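Local coordinates for increased recombination centers protein 6 (Saccharomyces cerevisiae, PDB 3UC9) that acts as a clathrin coat accessory factor related to small G proteins, and is involved in gross chromosomal rearrangements and telomere healing, at residues N28-K42 / H73-W87. Residues are numbered along the deposited sequence; the frame is centred on the assembly and turned at random.
Unlike the reference sequence in segment 73-87: Asp83 (reference Glu).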
loop_
_atom_site.group_PDB
_atom_site.type_symbol
_atom_site.label_atom_id
_atom_site.label_comp_id
_atom_site.label_asym_id
_atom_site.label_seq_id
_atom_site.Cartn_x
_atom_site.Cartn_y
_atom_site.Cartn_z
ATOM N N ASN A 28 -2.765 -8.816 9.513
ATOM C CA ASN A 28 -1.353 -8.463 9.560
ATOM C C ASN A 28 -0.595 -8.729 8.266
ATOM O O ASN A 28 0.629 -8.933 8.291
ATOM C CB ASN A 28 -0.653 -9.167 10.729
ATOM C CG ASN A 28 -0.485 -10.649 10.512
ATOM O OD1 ASN A 28 -1.283 -11.289 9.815
ATOM N ND2 ASN A 28 0.562 -11.217 11.122
ATOM N N LYS A 29 -1.301 -8.685 7.141
ATOM C CA LYS A 29 -0.653 -8.849 5.852
ATOM C C LYS A 29 -0.499 -7.480 5.185
ATOM O O LYS A 29 -1.397 -6.627 5.242
ATOM C CB LYS A 29 -1.429 -9.803 4.947
ATOM C CG LYS A 29 -1.994 -11.054 5.606
ATOM C CD LYS A 29 -0.979 -11.840 6.415
ATOM C CE LYS A 29 -1.604 -13.055 7.087
ATOM N NZ LYS A 29 -0.765 -13.617 8.196
ATOM N N ILE A 30 0.657 -7.263 4.575
ATOM C CA ILE A 30 0.856 -6.111 3.707
ATOM C C ILE A 30 1.219 -6.632 2.319
ATOM O O ILE A 30 2.187 -7.374 2.157
ATOM C CB ILE A 30 1.937 -5.157 4.234
ATOM C CG1 ILE A 30 1.459 -4.487 5.527
ATOM C CG2 ILE A 30 2.259 -4.072 3.172
ATOM C CD1 ILE A 30 2.467 -3.506 6.114
ATOM N N LEU A 31 0.403 -6.279 1.327
ATOM C CA LEU A 31 0.641 -6.671 -0.057
ATOM C C LEU A 31 1.328 -5.518 -0.784
ATOM O O LEU A 31 0.862 -4.381 -0.738
ATOM C CB LEU A 31 -0.676 -7.034 -0.745
ATOM C CG LEU A 31 -0.733 -7.546 -2.191
ATOM C CD1 LEU A 31 0.568 -8.118 -2.677
ATOM C CD2 LEU A 31 -1.832 -8.607 -2.275
ATOM N N VAL A 32 2.445 -5.822 -1.437
ATOM C CA VAL A 32 3.120 -4.861 -2.298
ATOM C C VAL A 32 3.048 -5.407 -3.728
ATOM O O VAL A 32 3.556 -6.485 -4.016
ATOM C CB VAL A 32 4.570 -4.614 -1.877
ATOM C CG1 VAL A 32 5.184 -3.513 -2.749
ATOM C CG2 VAL A 32 4.650 -4.239 -0.380
ATOM N N LEU A 33 2.389 -4.649 -4.595
ATOM C CA LEU A 33 2.073 -5.046 -5.959
ATOM C C LEU A 33 2.667 -4.032 -6.940
ATOM O O LEU A 33 2.708 -2.831 -6.649
ATOM C CB LEU A 33 0.554 -5.085 -6.130
ATOM C CG LEU A 33 -0.035 -5.378 -7.515
ATOM C CD1 LEU A 33 0.172 -6.843 -7.867
ATOM C CD2 LEU A 33 -1.523 -4.994 -7.594
ATOM N N SER A 34 3.132 -4.518 -8.091
ATOM C CA SER A 34 3.451 -3.646 -9.224
ATOM C C SER A 34 3.029 -4.304 -10.520
ATOM O O SER A 34 2.941 -5.528 -10.595
ATOM C CB SER A 34 4.944 -3.333 -9.272
ATOM O OG SER A 34 5.716 -4.486 -9.576
ATOM N N ASP A 35 2.746 -3.499 -11.542
ATOM C CA ASP A 35 2.701 -4.050 -12.891
ATOM C C ASP A 35 4.137 -4.378 -13.330
ATOM O O ASP A 35 5.114 -3.793 -12.813
ATOM C CB ASP A 35 1.949 -3.162 -13.905
ATOM C CG ASP A 35 2.348 -1.697 -13.853
ATOM O OD1 ASP A 35 2.398 -1.120 -12.749
ATOM O OD2 ASP A 35 2.567 -1.106 -14.933
ATOM N N HIS A 36 4.252 -5.306 -14.275
ATOM C CA HIS A 36 5.537 -5.932 -14.624
ATOM C C HIS A 36 6.697 -4.979 -14.894
ATOM O O HIS A 36 7.807 -5.246 -14.442
ATOM C CB HIS A 36 5.392 -6.889 -15.813
ATOM C CG HIS A 36 4.781 -8.209 -15.462
ATOM N ND1 HIS A 36 5.052 -8.869 -14.283
ATOM C CD2 HIS A 36 3.936 -9.009 -16.155
ATOM C CE1 HIS A 36 4.376 -10.004 -14.251
ATOM N NE2 HIS A 36 3.688 -10.112 -15.375
ATOM N N PRO A 37 6.458 -3.874 -15.634
ATOM C CA PRO A 37 7.582 -2.985 -15.917
ATOM C C PRO A 37 8.230 -2.366 -14.688
ATOM O O PRO A 37 9.378 -1.945 -14.769
ATOM C CB PRO A 37 6.963 -1.885 -16.795
ATOM C CG PRO A 37 5.765 -2.517 -17.415
ATOM C CD PRO A 37 5.253 -3.498 -16.394
ATOM N N HIS A 38 7.510 -2.303 -13.564
ATOM C CA HIS A 38 8.046 -1.681 -12.349
ATOM C C HIS A 38 8.462 -2.681 -11.274
ATOM O O HIS A 38 8.614 -2.311 -10.116
ATOM C CB HIS A 38 7.038 -0.667 -11.805
ATOM C CG HIS A 38 6.503 0.240 -12.864
ATOM N ND1 HIS A 38 7.296 1.141 -13.543
ATOM C CD2 HIS A 38 5.271 0.330 -13.413
ATOM C CE1 HIS A 38 6.562 1.771 -14.445
ATOM N NE2 HIS A 38 5.330 1.290 -14.391
ATOM N N ASN A 39 8.668 -3.946 -11.655
ATOM C CA ASN A 39 9.042 -4.969 -10.678
ATOM C C ASN A 39 10.350 -4.644 -9.982
ATOM O O ASN A 39 10.464 -4.839 -8.767
ATOM C CB ASN A 39 9.122 -6.372 -11.309
ATOM C CG ASN A 39 7.749 -6.947 -11.631
ATOM O OD1 ASN A 39 6.744 -6.511 -11.068
ATOM N ND2 ASN A 39 7.699 -7.926 -12.530
ATOM N N PHE A 40 11.337 -4.150 -10.728
ATOM C CA PHE A 40 12.634 -3.876 -10.121
ATOM C C PHE A 40 12.561 -2.730 -9.128
ATOM O O PHE A 40 13.121 -2.826 -8.025
ATOM C CB PHE A 40 13.732 -3.588 -11.153
ATOM C CG PHE A 40 15.077 -3.320 -10.525
ATOM C CD1 PHE A 40 15.765 -4.334 -9.868
ATOM C CD2 PHE A 40 15.629 -2.051 -10.548
ATOM C CE1 PHE A 40 16.979 -4.093 -9.270
ATOM C CE2 PHE A 40 16.848 -1.802 -9.943
ATOM C CZ PHE A 40 17.530 -2.818 -9.315
ATOM N N LEU A 41 11.898 -1.649 -9.529
ATOM C CA LEU A 41 11.656 -0.514 -8.637
ATOM C C LEU A 41 10.929 -0.962 -7.364
ATOM O O LEU A 41 11.260 -0.513 -6.270
ATOM C CB LEU A 41 10.888 0.605 -9.349
ATOM C CG LEU A 41 11.699 1.533 -10.257
ATOM C CD1 LEU A 41 10.798 2.601 -10.844
ATOM C CD2 LEU A 41 12.857 2.187 -9.501
ATOM N N LYS A 42 9.973 -1.877 -7.507
ATOM C CA LYS A 42 9.304 -2.482 -6.353
ATOM C C LYS A 42 10.303 -3.187 -5.420
ATOM O O LYS A 42 10.220 -3.033 -4.203
ATOM C CB LYS A 42 8.197 -3.426 -6.822
ATOM C CG LYS A 42 7.501 -4.210 -5.723
ATOM C CD LYS A 42 6.513 -5.204 -6.306
ATOM C CE LYS A 42 7.234 -6.392 -6.940
ATOM N NZ LYS A 42 6.309 -7.137 -7.831
ATOM N N HIS A 73 4.194 -7.760 14.493
ATOM C CA HIS A 73 4.725 -8.691 13.511
ATOM C C HIS A 73 3.749 -8.810 12.349
ATOM O O HIS A 73 2.542 -8.953 12.570
ATOM C CB HIS A 73 4.980 -10.055 14.156
ATOM C CG HIS A 73 6.088 -10.033 15.165
ATOM N ND1 HIS A 73 7.354 -10.507 14.893
ATOM C CD2 HIS A 73 6.126 -9.570 16.437
ATOM C CE1 HIS A 73 8.121 -10.345 15.956
ATOM N NE2 HIS A 73 7.401 -9.779 16.908
ATOM N N PHE A 74 4.272 -8.735 11.124
ATOM C CA PHE A 74 3.432 -8.777 9.919
ATOM C C PHE A 74 4.060 -9.654 8.827
ATOM O O PHE A 74 5.255 -9.981 8.873
ATOM C CB PHE A 74 3.159 -7.358 9.388
ATOM C CG PHE A 74 4.346 -6.714 8.721
ATOM C CD1 PHE A 74 4.438 -6.661 7.343
ATOM C CD2 PHE A 74 5.377 -6.178 9.479
ATOM C CE1 PHE A 74 5.530 -6.076 6.731
ATOM C CE2 PHE A 74 6.468 -5.613 8.878
ATOM C CZ PHE A 74 6.547 -5.558 7.498
ATOM N N ASP A 75 3.231 -10.034 7.858
ATOM C CA ASP A 75 3.660 -10.807 6.700
ATOM C C ASP A 75 3.630 -9.903 5.461
ATOM O O ASP A 75 2.675 -9.163 5.257
ATOM C CB ASP A 75 2.726 -11.992 6.484
ATOM C CG ASP A 75 2.808 -13.035 7.589
ATOM O OD1 ASP A 75 3.759 -13.004 8.404
ATOM O OD2 ASP A 75 1.915 -13.915 7.624
ATOM N N LEU A 76 4.671 -9.995 4.641
ATOM C CA LEU A 76 4.774 -9.269 3.397
ATOM C C LEU A 76 4.416 -10.223 2.261
ATOM O O LEU A 76 5.016 -11.296 2.123
ATOM C CB LEU A 76 6.198 -8.729 3.234
ATOM C CG LEU A 76 6.511 -7.678 2.181
ATOM C CD1 LEU A 76 5.805 -6.363 2.510
ATOM C CD2 LEU A 76 8.007 -7.465 2.101
ATOM N N TYR A 77 3.407 -9.845 1.486
ATOM C CA TYR A 77 3.049 -10.544 0.259
ATOM C C TYR A 77 3.503 -9.696 -0.926
ATOM O O TYR A 77 3.072 -8.549 -1.085
ATOM C CB TYR A 77 1.533 -10.747 0.178
ATOM C CG TYR A 77 0.900 -11.654 1.223
ATOM C CD1 TYR A 77 1.660 -12.450 2.085
ATOM C CD2 TYR A 77 -0.487 -11.754 1.307
ATOM C CE1 TYR A 77 1.045 -13.281 3.022
ATOM C CE2 TYR A 77 -1.102 -12.596 2.226
ATOM C CZ TYR A 77 -0.339 -13.356 3.075
ATOM O OH TYR A 77 -0.970 -14.190 3.974
ATOM N N ILE A 78 4.390 -10.240 -1.748
ATOM C CA ILE A 78 4.920 -9.523 -2.902
ATOM C C ILE A 78 4.320 -10.167 -4.147
ATOM O O ILE A 78 4.394 -11.388 -4.319
ATOM C CB ILE A 78 6.448 -9.580 -2.954
ATOM C CG1 ILE A 78 7.047 -9.080 -1.631
ATOM C CG2 ILE A 78 6.976 -8.742 -4.135
ATOM C CD1 ILE A 78 8.464 -9.531 -1.401
ATOM N N ASP A 79 3.679 -9.357 -4.983
ATOM C CA ASP A 79 3.019 -9.860 -6.176
ATOM C C ASP A 79 3.304 -8.936 -7.360
ATOM O O ASP A 79 3.805 -7.809 -7.201
ATOM C CB ASP A 79 1.507 -9.974 -5.948
ATOM C CG ASP A 79 0.836 -11.038 -6.822
ATOM O OD1 ASP A 79 1.501 -11.685 -7.663
ATOM O OD2 ASP A 79 -0.393 -11.223 -6.668
ATOM N N SER A 80 2.995 -9.450 -8.543
ATOM C CA SER A 80 3.168 -8.727 -9.792
ATOM C C SER A 80 2.006 -9.060 -10.701
ATOM O O SER A 80 1.349 -10.091 -10.535
ATOM C CB SER A 80 4.474 -9.142 -10.469
ATOM O OG SER A 80 4.770 -8.309 -11.572
ATOM N N CYS A 81 1.766 -8.201 -11.679
ATOM C CA CYS A 81 0.717 -8.455 -12.655
ATOM C C CYS A 81 1.059 -7.816 -13.981
ATOM O O CYS A 81 1.783 -6.830 -14.025
ATOM C CB CYS A 81 -0.631 -7.930 -12.140
ATOM S SG CYS A 81 -0.722 -6.155 -11.844
ATOM N N LYS A 82 0.552 -8.389 -15.070
ATOM C CA LYS A 82 0.715 -7.771 -16.387
ATOM C C LYS A 82 -0.198 -6.560 -16.530
ATOM O O LYS A 82 0.204 -5.542 -17.103
ATOM C CB LYS A 82 0.430 -8.768 -17.515
ATOM C CG LYS A 82 0.728 -8.212 -18.909
ATOM C CD LYS A 82 0.270 -9.165 -20.012
ATOM C CE LYS A 82 -0.019 -8.437 -21.331
ATOM N NZ LYS A 82 1.150 -7.681 -21.854
ATOM N N ASP A 83 -1.421 -6.684 -16.016
ATOM C CA ASP A 83 -2.444 -5.640 -16.123
ATOM C C ASP A 83 -3.133 -5.462 -14.767
ATOM O O ASP A 83 -3.717 -6.411 -14.232
ATOM C CB ASP A 83 -3.493 -6.039 -17.167
ATOM C CG ASP A 83 -2.911 -6.191 -18.563
ATOM O OD1 ASP A 83 -2.515 -5.166 -19.168
ATOM O OD2 ASP A 83 -2.856 -7.340 -19.057
ATOM N N ILE A 84 -3.069 -4.253 -14.213
ATOM C CA ILE A 84 -3.670 -3.984 -12.900
ATOM C C ILE A 84 -5.156 -4.364 -12.849
ATOM O O ILE A 84 -5.580 -5.054 -11.923
ATOM C CB ILE A 84 -3.497 -2.498 -12.463
ATOM C CG1 ILE A 84 -2.016 -2.133 -12.295
ATOM C CG2 ILE A 84 -4.265 -2.219 -11.183
ATOM C CD1 ILE A 84 -1.268 -2.977 -11.316
ATOM N N PRO A 85 -5.954 -3.926 -13.843
ATOM C CA PRO A 85 -7.382 -4.264 -13.794
ATOM C C PRO A 85 -7.673 -5.771 -13.729
ATOM O O PRO A 85 -8.592 -6.179 -13.020
ATOM C CB PRO A 85 -7.928 -3.651 -15.088
ATOM C CG PRO A 85 -7.021 -2.513 -15.361
ATOM C CD PRO A 85 -5.659 -3.011 -14.963
ATOM N N VAL A 86 -6.900 -6.584 -14.450
ATOM C CA VAL A 86 -7.062 -8.034 -14.402
ATOM C C VAL A 86 -6.780 -8.553 -12.984
ATOM O O VAL A 86 -7.501 -9.400 -12.470
ATOM C CB VAL A 86 -6.146 -8.752 -15.428
ATOM C CG1 VAL A 86 -6.228 -10.265 -15.255
ATOM C CG2 VAL A 86 -6.514 -8.340 -16.855
ATOM N N TRP A 87 -5.731 -8.034 -12.363
ATOM C CA TRP A 87 -5.407 -8.393 -10.986
ATOM C C TRP A 87 -6.526 -7.982 -10.018
ATOM O O TRP A 87 -6.925 -8.765 -9.154
ATOM C CB TRP A 87 -4.080 -7.761 -10.584
ATOM C CG TRP A 87 -3.616 -8.196 -9.250
ATOM C CD1 TRP A 87 -2.796 -9.255 -8.967
ATOM C CD2 TRP A 87 -3.953 -7.602 -8.002
ATOM N NE1 TRP A 87 -2.602 -9.350 -7.612
ATOM C CE2 TRP A 87 -3.300 -8.344 -6.995
ATOM C CE3 TRP A 87 -4.736 -6.504 -7.632
ATOM C CZ2 TRP A 87 -3.411 -8.027 -5.646
ATOM C CZ3 TRP A 87 -4.853 -6.197 -6.286
ATOM C CH2 TRP A 87 -4.189 -6.947 -5.313
#
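Lys42 leaves its helix with CG anti to the backbone N (chi1 175°) and kinks at chi3 (74°), which lays CE against Ile78 CG2 and delivers NZ to Asp79 O at 2.7 Å, from above the carbonyl plane. Trp87, also anti at chi1, puts its indole against the sheet face that carries Leu31 and Leu33: Leu33 CD2 sits over one face, 3.5 Å from the centroid of the six-membered ring, while Leu31 CD2 meets the edge. The Trp87 NE1 bond to Asp79 OD2, 3.0 Å and close to the indole plane though above the carboxylate plane, should help fix the ring's rotation. Strands 29-35 and 71-81 run parallel here, neighbours in the Rossmann-like sheet, laced by bonds such as Val32 N to Tyr77 O (2.8 Å). Helix 39-50 packs on the Val32 and Ile78 face. At the start of strand 29-35, Lys29 lays CB over the Tyr77 ring and carries NZ to Asp75 OD2 (2.8 Å), a salt bridge entering above the carboxylate plane; Lys29 NZ also donates to Asn28 OD1. Near the strands' C-terminal ends, Ser80 OG donates to Asn39 OD1 at 2.7 Å, on a lone pair. Buried Lys42 NZ, also bonded to Ser34 OG, is probably stabilised by these neutral oxygens, and ties the first turn of helix 39-50 to strand 71-81.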